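Local structure of maleylacetate reductase (Agrobacterium tumefaciens, 3HL0) at residues R332-K336 / T337-D341; E272-P275 / N276-A279; T139-G143 / P144-P148. The protein reduces maleylacetate to 3-oxoadipate with NADH, most likely as the reductive step that follows ring cleavage in the breakdown of gamma-resorcylate. All blocks are in the same frame, centred on the assembly; numbering follows the deposited sequence. Where two conformers were deposited one is given.

Contact 1 (R332-K336 / T337-D341); sequences RPIEK and TAIRD
Glu335 and Thr337 meet at the start of helix 336-348, in an N-cap where a glutamate side chain folds over the first turn and receives its N-H groups. From CB, the Glu335 chain leaves with CG anti to the backbone N (chi1 -167°), then bends at chi2 (-84°), which turns the carboxylate back over Thr337. Its carbon CD lies 3.2 Å from Thr337 OG1. At the tip, OE2 takes the backbone N-H of Thr337 (N to OE2 2.9 Å), the donor standing well above the carboxylate plane. The other oxygen, OE1, is gripped twice: on its syn lone pair by the hydroxyl of Thr337 (OG1 to OE1 2.6 Å), and from 47° out of the plane by the backbone of Ala338 (N to OE1 3.1 Å). These bonds fix the rotation of the group, and its negative charge would suit the positive end of the helix dipole. Glu335 O then opens the regular helical bonding by accepting from Ile339 N at 2.9 Å. Ile334, just before the cap, and Ile339, four residues after it, form a hydrophobic staple, CG2 of Ile334 lying 3.7 Å from CG1 of Ile339; both pack on Leu239 of helix 239-251. Arg332, whose guanidinium makes a cation-pi contact with Tyr269 and donates from NH1 to Tyr269 O, brings NH2 obliquely to 3.9 Å from Ala338 CB.

Contact 2 (E272-P275 / N276-A279); sequences EAAP and NLLA
Helical backbone torsions at Pro275, Asn276 and Leu277, together with a Leu278 chi1 of -76° that sets CG beside its own backbone N, wrap Leu278 around the carbonyl of Ala274. The result is an alpha-turn, closed by a main-chain bond from residue i+4 to residue i, in the connection between helices 255-271 and 279-285. Ala274 itself stays outside the helical region (psi 50°), which makes it the point where the chain swings into the turn. Leu278 N donates to Ala274 O at 3.1 Å, nearly in line with the carbonyl. The same oxygen is covered by the leucine side chain, with CB 3.6 Å and CG 3.9 Å from Ala274 O, so the bond is roofed by hydrocarbon. The methyl of Ala274 touches the turn more loosely, its CB lying 4.3 Å from Leu277 CB. Beyond the turn, Leu278 packs on Ile267 and Glu271 of helix 255-271 and on Tyr182, while Leu277 reaches Tyr182 and Arg186; the two leucines thus join the turn to that helix and to a loop elsewhere in the chain. Pro275 and Asn276 lie on the exposed outer side. A weak bond runs from Ala279 N to Asn276 O, 3.2 Å, at the end of the turn. The methyl of Ala279 returns to the first half of the loop, with CB 3.6 Å from Pro275 O.

Contact 3 (T139-G143 / P144-P148); sequences TTMRG and PEILP
Met141 and Gly143, at the end of strand 137-142, are met by Glu145 and Ile146 from the turn that follows. Between the two segments the hydrogen bonding is main-chain: Ile146 N donates to Gly143 O at 3.0 Å, approaching from 47° above the carbonyl plane, and closes a type I beta-turn with Pro144 and Glu145 at its corners. A weak bond from Leu147 N to Pro144 O, 3.4 Å, carries the curl one residue further. Apolar packing fills the inside of the bend. Ile146 points back toward the strand and crosses Met141 obliquely, its CD1 3.7 Å from Gly143 N. Met141, a selenomethionine modelled in two conformers, in one of them bends at chi3 (-74°) and brings CE to 3.8 Å from Ile146 CD1. Leu108 of helix 97-110 lies against Met141 and Glu145, and Leu130 of the partner strand against Ile146. The Glu145 carboxylate makes van der Waals contacts, folding over the glycine: chi1 of 72° and a bend at chi2 place OE1 3.6 Å from Gly143 C, while OE2 comes within 3.7 Å of Met141 CE in the same conformer. The Glu145 side chain lies about 5 Å from a bound calcium ion, too far for direct coordination. Backbone bonds of Thr139 with Gln132 and of Met141 with Leu130 pair the strand with 129-134, which contains the NAD-binding residue Ile129. The arrangement is that of a beta-hairpin whose second strand is followed by a type I beta-turn, which leads the chain on to strand 150-153 of the parallel, Rossmann-like nucleotide-binding sheet.

Along the chain contact 3 comes first, then contact 2, then contact 1. Contact 3 belongs to the nucleotide-binding part of the fold, at the hairpin 129-142; the other two lie in the helical C-terminal part, and the centre of each is about 30 Å from that of contact 3. Contacts 1 and 2 have centres about 17 Å apart and touch directly: Arg332 CB lies 3.7 Å from Ala273 CB, and the guanidinium of Arg332 packs near the carboxylate of Glu272, at most a long, weak ion pair. Helix 255-271 links them, leading into the turn of contact 2 and packing through Tyr269 against contact 1. Two neighbouring helix connections are thereby joined on one side of the protein, away from the bound NAD.

Contact 1 (R332-K336 / T337-D341)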
loop_
_atom_site.group_PDB
_atom_site.type_symbol
_atom_site.label_atom_id
_atom_site.label_comp_id
_atom_site.label_asym_id
_atom_site.label_seq_id
_atom_site.Cartn_x
_atom_site.Cartn_y
_atom_site.Cartn_z
ATOM N N ARG A 332 -18.942 24.247 -13.358
ATOM C CA ARG A 332 -19.914 24.527 -12.300
ATOM C C ARG A 332 -19.135 25.037 -11.103
ATOM O O ARG A 332 -18.223 24.347 -10.615
ATOM C CB ARG A 332 -20.659 23.249 -11.901
ATOM C CG ARG A 332 -21.645 23.469 -10.769
ATOM C CD ARG A 332 -22.507 22.239 -10.635
ATOM N NE ARG A 332 -23.391 22.363 -9.483
ATOM C CZ ARG A 332 -23.968 21.327 -8.897
ATOM N NH1 ARG A 332 -23.763 20.089 -9.370
ATOM N NH2 ARG A 332 -24.768 21.542 -7.842
ATOM N N PRO A 333 -19.480 26.239 -10.596
ATOM C CA PRO A 333 -18.651 26.773 -9.520
ATOM C C PRO A 333 -18.691 25.870 -8.274
ATOM O O PRO A 333 -19.716 25.229 -7.979
ATOM C CB PRO A 333 -19.279 28.145 -9.208
ATOM C CG PRO A 333 -19.926 28.526 -10.534
ATOM C CD PRO A 333 -20.426 27.236 -11.152
ATOM N N ILE A 334 -17.548 25.803 -7.605
ATOM C CA ILE A 334 -17.447 25.040 -6.381
ATOM C C ILE A 334 -18.201 25.827 -5.292
ATOM O O ILE A 334 -17.981 27.044 -5.084
ATOM C CB ILE A 334 -15.974 24.841 -5.986
ATOM C CG1 ILE A 334 -15.131 24.169 -7.094
ATOM C CG2 ILE A 334 -15.900 24.133 -4.655
ATOM C CD1 ILE A 334 -15.729 23.068 -7.862
ATOM N N GLU A 335 -19.132 25.146 -4.641
ATOM C CA GLU A 335 -19.959 25.760 -3.629
ATOM C C GLU A 335 -20.028 24.803 -2.442
ATOM O O GLU A 335 -20.287 23.610 -2.628
ATOM C CB GLU A 335 -21.321 26.049 -4.200
ATOM C CG GLU A 335 -22.137 26.973 -3.286
ATOM C CD GLU A 335 -22.835 26.200 -2.176
ATOM O OE1 GLU A 335 -23.538 25.216 -2.534
ATOM O OE2 GLU A 335 -22.678 26.596 -0.969
ATOM N N LYS A 336 -19.829 25.350 -1.241
ATOM C CA LYS A 336 -19.670 24.500 -0.043
ATOM C C LYS A 336 -20.825 23.513 0.165
ATOM O O LYS A 336 -20.587 22.316 0.419
ATOM C CB LYS A 336 -19.410 25.356 1.210
ATOM C CG LYS A 336 -18.994 24.494 2.398
ATOM C CD LYS A 336 -18.339 25.319 3.493
ATOM C CE LYS A 336 -18.171 24.472 4.718
ATOM N NZ LYS A 336 -17.894 25.319 5.921
ATOM N N THR A 337 -22.077 23.963 0.124
ATOM C CA THR A 337 -23.172 23.024 0.402
ATOM C C THR A 337 -23.261 21.910 -0.629
ATOM O O THR A 337 -23.590 20.765 -0.292
ATOM C CB THR A 337 -24.545 23.709 0.620
ATOM O OG1 THR A 337 -24.970 24.340 -0.588
ATOM C CG2 THR A 337 -24.470 24.737 1.787
ATOM N N ALA A 338 -23.007 22.258 -1.896
ATOM C CA ALA A 338 -23.095 21.289 -2.968
ATOM C C ALA A 338 -21.927 20.286 -2.891
ATOM O O ALA A 338 -22.120 19.091 -3.165
ATOM C CB ALA A 338 -23.154 21.991 -4.321
ATOM N N ILE A 339 -20.769 20.767 -2.464
ATOM C CA ILE A 339 -19.611 19.869 -2.222
ATOM C C ILE A 339 -19.892 18.993 -0.993
ATOM O O ILE A 339 -19.573 17.790 -0.973
ATOM C CB ILE A 339 -18.288 20.646 -2.078
ATOM C CG1 ILE A 339 -17.943 21.350 -3.418
ATOM C CG2 ILE A 339 -17.172 19.733 -1.605
ATOM C CD1 ILE A 339 -17.837 20.380 -4.669
ATOM N N ARG A 340 -20.504 19.588 0.023
ATOM C CA ARG A 340 -20.912 18.778 1.179
ATOM C C ARG A 340 -21.878 17.648 0.797
ATOM O O ARG A 340 -21.737 16.529 1.306
ATOM C CB ARG A 340 -21.465 19.686 2.302
ATOM C CG ARG A 340 -21.832 18.931 3.595
ATOM C CD ARG A 340 -20.605 18.291 4.253
ATOM N NE ARG A 340 -21.067 17.534 5.429
ATOM C CZ ARG A 340 -21.563 16.323 5.376
ATOM N NH1 ARG A 340 -21.617 15.666 4.208
ATOM N NH2 ARG A 340 -21.986 15.725 6.506
ATOM N N ASP A 341 -22.849 17.918 -0.083
ATOM C CA ASP A 341 -23.773 16.902 -0.588
ATOM C C ASP A 341 -22.996 15.818 -1.373
ATOM O O ASP A 341 -23.264 14.642 -1.212
ATOM C CB ASP A 341 -24.800 17.518 -1.543
ATOM C CG ASP A 341 -25.771 18.512 -0.879
ATOM O OD1 ASP A 341 -25.932 18.456 0.348
ATOM O OD2 ASP A 341 -26.385 19.340 -1.652
#

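Contact 2 (E272-P275 / N276-A279)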
loop_
_atom_site.group_PDB
_atom_site.type_symbol
_atom_site.label_atom_id
_atom_site.label_comp_id
_atom_site.label_asym_id
_atom_site.label_seq_id
_atom_site.Cartn_x
_atom_site.Cartn_y
_atom_site.Cartn_z
ATOM N N GLU A 272 -23.974 18.416 -14.619
ATOM C CA GLU A 272 -25.126 19.346 -14.567
ATOM C C GLU A 272 -24.818 20.603 -15.399
ATOM O O GLU A 272 -25.717 21.205 -16.009
ATOM C CB GLU A 272 -25.435 19.748 -13.125
ATOM C CG GLU A 272 -25.722 18.616 -12.153
ATOM C CD GLU A 272 -26.583 19.075 -10.953
ATOM O OE1 GLU A 272 -27.035 20.242 -10.947
ATOM O OE2 GLU A 272 -26.803 18.256 -10.017
ATOM N N ALA A 273 -23.549 21.001 -15.465
ATOM C CA ALA A 273 -23.114 22.214 -16.186
ATOM C C ALA A 273 -22.414 22.004 -17.523
ATOM O O ALA A 273 -22.317 22.945 -18.325
ATOM C CB ALA A 273 -22.216 23.060 -15.273
ATOM N N ALA A 274 -21.915 20.806 -17.790
ATOM C CA ALA A 274 -21.132 20.529 -18.974
ATOM C C ALA A 274 -21.666 19.346 -19.700
ATOM O O ALA A 274 -20.930 18.449 -20.060
ATOM C CB ALA A 274 -19.613 20.350 -18.625
ATOM N N PRO A 275 -22.993 19.334 -19.947
ATOM C CA PRO A 275 -23.579 18.146 -20.524
ATOM C C PRO A 275 -23.034 17.801 -21.935
ATOM O O PRO A 275 -22.881 16.617 -22.247
ATOM C CB PRO A 275 -25.080 18.507 -20.553
ATOM C CG PRO A 275 -25.092 19.939 -20.842
ATOM C CD PRO A 275 -23.958 20.447 -19.902
ATOM N N ASN A 276 -22.736 18.804 -22.775
ATOM C CA ASN A 276 -22.288 18.493 -24.102
ATOM C C ASN A 276 -20.827 18.052 -24.099
ATOM O O ASN A 276 -20.452 17.170 -24.844
ATOM C CB ASN A 276 -22.457 19.718 -25.008
ATOM C CG ASN A 276 -23.924 20.090 -25.199
ATOM O OD1 ASN A 276 -24.790 19.214 -25.340
ATOM N ND2 ASN A 276 -24.206 21.375 -25.180
ATOM N N LEU A 277 -20.036 18.644 -23.222
ATOM C CA LEU A 277 -18.604 18.273 -23.199
ATOM C C LEU A 277 -18.431 16.859 -22.656
ATOM O O LEU A 277 -17.511 16.145 -23.095
ATOM C CB LEU A 277 -17.808 19.288 -22.401
ATOM C CG LEU A 277 -17.780 20.714 -23.006
ATOM C CD1 LEU A 277 -17.087 21.622 -22.000
ATOM C CD2 LEU A 277 -17.044 20.694 -24.333
ATOM N N LEU A 278 -19.320 16.442 -21.743
ATOM C CA LEU A 278 -19.204 15.071 -21.202
ATOM C C LEU A 278 -19.991 14.041 -22.004
ATOM O O LEU A 278 -19.938 12.856 -21.710
ATOM C CB LEU A 278 -19.607 15.068 -19.713
ATOM C CG LEU A 278 -18.528 15.650 -18.803
ATOM C CD1 LEU A 278 -19.111 16.042 -17.434
ATOM C CD2 LEU A 278 -17.375 14.642 -18.623
ATOM N N ALA A 279 -20.721 14.483 -23.041
ATOM C CA ALA A 279 -21.502 13.540 -23.840
ATOM C C ALA A 279 -20.704 12.351 -24.419
ATOM O O ALA A 279 -21.217 11.234 -24.407
ATOM C CB ALA A 279 -22.305 14.278 -24.948
#

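Contact 3 (T139-G143 / P144-P148)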
loop_
_atom_site.group_PDB
_atom_site.type_symbol
_atom_site.label_atom_id
_atom_site.label_comp_id
_atom_site.label_asym_id
_atom_site.label_seq_id
_atom_site.Cartn_x
_atom_site.Cartn_y
_atom_site.Cartn_z
ATOM N N THR A 139 3.160 18.779 -0.966
ATOM C CA THR A 139 3.301 19.982 -1.803
ATOM C C THR A 139 3.247 19.555 -3.262
ATOM O O THR A 139 3.464 18.375 -3.565
ATOM C CB THR A 139 4.679 20.668 -1.600
ATOM O OG1 THR A 139 5.712 19.842 -2.161
ATOM C CG2 THR A 139 4.978 20.898 -0.118
ATOM N N THR A 140 2.958 20.496 -4.162
ATOM C CA THR A 140 2.899 20.182 -5.594
ATOM C C THR A 140 3.547 21.303 -6.366
ATOM O O THR A 140 3.508 22.449 -5.938
ATOM C CB THR A 140 1.460 19.977 -6.116
ATOM O OG1 THR A 140 1.526 19.557 -7.494
ATOM C CG2 THR A 140 0.641 21.271 -6.033
HETATM N N MSE A 141 4.170 20.960 -7.490
HETATM C CA MSE A 141 4.775 21.933 -8.390
HETATM C C MSE A 141 4.805 21.323 -9.774
HETATM O O MSE A 141 4.530 20.136 -9.935
HETATM C CB MSE A 141 6.202 22.268 -7.949
HETATM C CG MSE A 141 7.133 21.063 -7.902
HETATM SE SE MSE A 141 8.947 21.623 -7.473
HETATM C CE MSE A 141 9.349 22.388 -9.215
ATOM N N ARG A 142 5.153 22.134 -10.768
ATOM C CA ARG A 142 5.283 21.655 -12.117
ATOM C C ARG A 142 6.276 22.501 -12.889
ATOM O O ARG A 142 6.535 23.666 -12.536
ATOM C CB ARG A 142 3.925 21.622 -12.811
ATOM C CG ARG A 142 3.350 22.986 -13.070
ATOM C CD ARG A 142 2.532 22.925 -14.328
ATOM N NE ARG A 142 1.331 22.157 -14.105
ATOM C CZ ARG A 142 0.687 21.459 -15.043
ATOM N NH1 ARG A 142 1.124 21.403 -16.299
ATOM N NH2 ARG A 142 -0.395 20.797 -14.701
ATOM N N GLY A 143 6.853 21.909 -13.927
ATOM C CA GLY A 143 7.745 22.646 -14.810
ATOM C C GLY A 143 8.412 21.729 -15.804
ATOM O O GLY A 143 8.417 20.508 -15.611
ATOM N N PRO A 144 9.015 22.305 -16.862
ATOM C CA PRO A 144 9.635 21.521 -17.932
ATOM C C PRO A 144 10.792 20.628 -17.463
ATOM O O PRO A 144 11.036 19.563 -18.059
ATOM C CB PRO A 144 10.095 22.589 -18.954
ATOM C CG PRO A 144 9.974 23.916 -18.245
ATOM C CD PRO A 144 8.938 23.740 -17.178
ATOM N N GLU A 145 11.460 21.028 -16.386
ATOM C CA GLU A 145 12.554 20.228 -15.810
ATOM C C GLU A 145 12.060 18.924 -15.127
ATOM O O GLU A 145 12.866 18.060 -14.737
ATOM C CB GLU A 145 13.414 21.076 -14.854
ATOM C CG GLU A 145 12.768 21.458 -13.495
ATOM C CD GLU A 145 11.721 22.603 -13.550
ATOM O OE1 GLU A 145 11.473 23.198 -14.632
ATOM O OE2 GLU A 145 11.133 22.898 -12.471
ATOM N N ILE A 146 10.748 18.779 -14.969
ATOM C CA ILE A 146 10.190 17.549 -14.337
ATOM C C ILE A 146 9.760 16.527 -15.388
ATOM O O ILE A 146 9.768 15.304 -15.124
ATOM C CB ILE A 146 8.998 17.945 -13.428
ATOM C CG1 ILE A 146 9.525 18.836 -12.295
ATOM C CG2 ILE A 146 8.220 16.707 -12.900
ATOM C CD1 ILE A 146 8.459 19.552 -11.545
ATOM N N LEU A 147 9.319 17.007 -16.558
ATOM C CA LEU A 147 8.800 16.118 -17.623
ATOM C C LEU A 147 9.839 15.077 -18.061
ATOM O O LEU A 147 10.946 15.461 -18.510
ATOM C CB LEU A 147 8.331 16.914 -18.845
ATOM C CG LEU A 147 7.635 16.103 -19.928
ATOM C CD1 LEU A 147 6.312 15.458 -19.450
ATOM C CD2 LEU A 147 7.410 17.049 -21.101
ATOM N N PRO A 148 9.519 13.765 -17.917
ATOM C CA PRO A 148 10.534 12.769 -18.339
ATOM C C PRO A 148 10.868 12.786 -19.847
ATOM O O PRO A 148 9.988 12.973 -20.696
ATOM C CB PRO A 148 9.919 11.411 -17.927
ATOM C CG PRO A 148 9.019 11.792 -16.765
ATOM C CD PRO A 148 8.420 13.136 -17.150
#